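Local coordinates for Phospholipase/Carboxylesterase (Dyadobacter fermentans, PDB 4H0C), which probably hydrolyses carboxylic esters, possibly including palmitoyl thioesters on proteins, as an alpha/beta-hydrolase of the phospholipase/carboxylesterase family, at residues Met68-Gln73 against Ile136-Ala141. Residues are numbered along the deposited sequence; the frame is centred on the assembly and turned at random.
Sequences MAPVQQ and IGQELA
Ile-136 opens the contact with a loose apolar approach, its CG2 lying 4.5 Å from CG2 of Val-71; both side chains also rest on Leu-78 of helix 77-94. At Gly-137 the packing is against bare backbone: Val-71 CB stands 4.3 Å from Gly-137 CA. In this backbone conformation any beta carbon would collide with the carbonyl oxygen of Ile-136, so only a residue without a side chain fits. The Gly-137 carbonyl accepts a hydrogen bond from Arg-169 of helix 167-179. In the alpha/beta-hydrolase fold, this contact joins two loops, one between strand 50-55 and helix 77-94, the other between strands 127-131 and 153-160. Gln-138 carries most of the remaining surface. Gln-138 N donates a weak, bent bond to Ala-69 O (3.2 Å, N-H...O 130°), and Gln-138 CB sits 3.2 Å from Met-68 O. With CG anti to the backbone N (chi1 -171°), the extended chain runs alongside the Pro-70 ring, bringing Gln-138 OE1 to 3.4 Å from Pro-70 CD. An alanine in place of Pro-70 would probably leave the Gln-138 amide less well packed, since the ring atoms CG and CD that flank it would be gone. Glu-139 helps hold the rotation of that amide: Glu-139 OE2, through its syn lone pair, accepts an in-plane, nearly straight bond from Gln-138 NE2 (3.1 Å, 172°). A water accepts from both Glu-139 N and Val-71 N, bridging the two backbones.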
HETATM    1  N   MSE A  68       7.765   8.682   9.273  1.00 15.80           N
HETATM    2  CA  MSE A  68       7.423   9.474  10.446  1.00 17.34           C
HETATM    3  C   MSE A  68       8.201  10.787  10.648  1.00 14.41           C
HETATM    4  O   MSE A  68       8.109  11.409  11.707  1.00 15.72           O
HETATM    5  CB  MSE A  68       7.436   8.602  11.684  1.00 19.29           C
HETATM    6  CG  MSE A  68       6.156   7.743  11.663  1.00 22.40           C
HETATM    7 SE   MSE A  68       6.016   6.699  13.193  0.75 30.35          SE
HETATM    8  CE  MSE A  68       7.837   6.099  13.193  1.00 26.09           C
ATOM      9  N   ALA A  69       8.954  11.204   9.635  1.00 13.89           N
ATOM     10  CA  ALA A  69       9.481  12.565   9.619  1.00 15.01           C
ATOM     11  C   ALA A  69       8.315  13.579   9.571  1.00 15.29           C
ATOM     12  O   ALA A  69       7.221  13.261   9.055  1.00 15.56           O
ATOM     13  CB  ALA A  69      10.390  12.779   8.413  1.00 17.15           C
ATOM     14  N   PRO A  70       8.539  14.809  10.080  1.00 15.56           N
ATOM     15  CA  PRO A  70       7.544  15.882   9.816  1.00 18.14           C
ATOM     16  C   PRO A  70       7.169  15.874   8.362  1.00 18.20           C
ATOM     17  O   PRO A  70       8.041  15.943   7.491  1.00 18.73           O
ATOM     18  CB  PRO A  70       8.296  17.162  10.156  1.00 17.07           C
ATOM     19  CG  PRO A  70       9.287  16.714  11.202  1.00 16.13           C
ATOM     20  CD  PRO A  70       9.700  15.304  10.851  1.00 15.45           C
ATOM     21  N   VAL A  71       5.876  15.771   8.094  1.00 17.20           N
ATOM     22  CA  VAL A  71       5.434  15.419   6.752  1.00 17.23           C
ATOM     23  C   VAL A  71       5.909  16.422   5.690  1.00 17.92           C
ATOM     24  O   VAL A  71       6.211  16.033   4.539  1.00 17.59           O
ATOM     25  CB  VAL A  71       3.925  15.150   6.691  1.00 17.63           C
ATOM     26  CG1 VAL A  71       3.122  16.440   6.907  1.00 16.59           C
ATOM     27  CG2 VAL A  71       3.582  14.479   5.367  1.00 18.05           C
ATOM     28  N   GLN A  72       5.999  17.698   6.071  1.00 17.10           N
ATOM     29  CA  GLN A  72       6.469  18.704   5.108  1.00 18.78           C
ATOM     30  C   GLN A  72       7.872  18.396   4.557  1.00 16.12           C
ATOM     31  O   GLN A  72       8.196  18.801   3.434  1.00 18.61           O
ATOM     32  CB  GLN A  72       6.343  20.136   5.650  1.00 22.39           C
ATOM     33  CG  GLN A  72       4.893  20.627   5.739  1.00 27.56           C
ATOM     34  CD  GLN A  72       4.082  20.417   4.444  1.00 35.84           C
ATOM     35  OE1 GLN A  72       4.520  20.793   3.344  1.00 39.11           O
ATOM     36  NE2 GLN A  72       2.890  19.820   4.573  1.00 34.20           N
ATOM     37  N   GLN A  73       8.688  17.668   5.324  1.00 16.86           N
ATOM     38  CA  GLN A  73      10.044  17.298   4.877  1.00 15.62           C
ATOM     39  C   GLN A  73      10.011  16.230   3.798  1.00 15.09           C
ATOM     40  O   GLN A  73      10.993  16.047   3.079  1.00 15.92           O
ATOM     41  CB  GLN A  73      10.937  16.883   6.058  1.00 15.51           C
ATOM     42  CG  GLN A  73      11.267  18.060   6.969  1.00 16.99           C
ATOM     43  CD  GLN A  73      11.909  17.633   8.266  1.00 21.02           C
ATOM     44  OE1 GLN A  73      12.222  16.460   8.464  1.00 18.86           O
ATOM     45  NE2 GLN A  73      12.108  18.598   9.173  1.00 29.82           N
ATOM     46  N   ILE A 136       1.173   7.904   7.461  1.00 12.89           N
ATOM     47  CA  ILE A 136       2.385   8.704   7.269  1.00 13.04           C
ATOM     48  C   ILE A 136       2.340  10.022   8.041  1.00 13.51           C
ATOM     49  O   ILE A 136       1.316  10.691   8.048  1.00 16.50           O
ATOM     50  CB  ILE A 136       2.629   8.952   5.741  1.00 14.55           C
ATOM     51  CG1 ILE A 136       2.974   7.629   5.013  1.00 13.38           C
ATOM     52  CG2 ILE A 136       3.713   9.999   5.494  1.00 14.33           C
ATOM     53  CD1 ILE A 136       3.076   7.744   3.503  1.00 13.15           C
ATOM     54  N   GLY A 137       3.459  10.384   8.685  1.00 12.76           N
ATOM     55  CA  GLY A 137       3.654  11.719   9.272  1.00 14.89           C
ATOM     56  C   GLY A 137       4.120  11.638  10.703  1.00 16.36           C
ATOM     57  O   GLY A 137       3.721  10.726  11.417  1.00 19.90           O
ATOM     58  N   GLN A 138       4.931  12.599  11.148  1.00 15.80           N
ATOM     59  CA  GLN A 138       5.317  12.649  12.551  1.00 15.57           C
ATOM     60  C   GLN A 138       4.060  12.744  13.421  1.00 17.86           C
ATOM     61  O   GLN A 138       3.946  12.038  14.437  1.00 21.39           O
ATOM     62  CB  GLN A 138       6.242  13.822  12.814  1.00 16.64           C
ATOM     63  CG  GLN A 138       6.832  13.780  14.219  1.00 19.50           C
ATOM     64  CD  GLN A 138       7.903  14.815  14.416  1.00 22.35           C
ATOM     65  OE1 GLN A 138       9.066  14.572  14.142  1.00 32.48           O
ATOM     66  NE2 GLN A 138       7.508  15.986  14.863  1.00 27.02           N
ATOM     67  N   GLU A 139       3.144  13.630  13.028  1.00 20.86           N
ATOM     68  CA  GLU A 139       1.820  13.740  13.647  1.00 23.04           C
ATOM     69  C   GLU A 139       0.824  13.154  12.656  1.00 22.86           C
ATOM     70  O   GLU A 139       0.941  13.410  11.468  1.00 25.35           O
ATOM     71  CB  GLU A 139       1.465  15.214  13.909  1.00 29.79           C
ATOM     72  CG  GLU A 139       2.202  15.844  15.084  1.00 41.86           C
ATOM     73  CD  GLU A 139       3.634  16.231  14.760  1.00 49.23           C
ATOM     74  OE1 GLU A 139       3.917  16.553  13.582  1.00 55.96           O
ATOM     75  OE2 GLU A 139       4.478  16.220  15.687  1.00 55.83           O
ATOM     76  N   LEU A 140      -0.132  12.349  13.113  1.00 20.41           N
ATOM     77  CA  LEU A 140      -1.217  11.942  12.223  1.00 19.83           C
ATOM     78  C   LEU A 140      -2.093  13.151  11.962  1.00 21.70           C
ATOM     79  O   LEU A 140      -2.479  13.852  12.894  1.00 29.56           O
ATOM     80  CB  LEU A 140      -2.041  10.827  12.839  1.00 25.21           C
ATOM     81  CG  LEU A 140      -1.256   9.535  13.122  1.00 28.29           C
ATOM     82  CD1 LEU A 140      -1.933   8.703  14.202  1.00 34.96           C
ATOM     83  CD2 LEU A 140      -1.057   8.745  11.843  1.00 25.00           C
ATOM     84  N   ALA A 141      -2.383  13.405  10.690  1.00 20.20           N
ATOM     85  CA  ALA A 141      -3.252  14.499  10.308  1.00 16.87           C
ATOM     86  C   ALA A 141      -4.600  13.902   9.890  1.00 18.14           C
ATOM     87  O   ALA A 141      -4.814  13.601   8.709  1.00 20.10           O
ATOM     88  CB  ALA A 141      -2.628  15.289   9.161  1.00 20.46           C
TER
HETATM   89  O   HOH W   1       3.946  15.295  10.309  1.00 18.18           O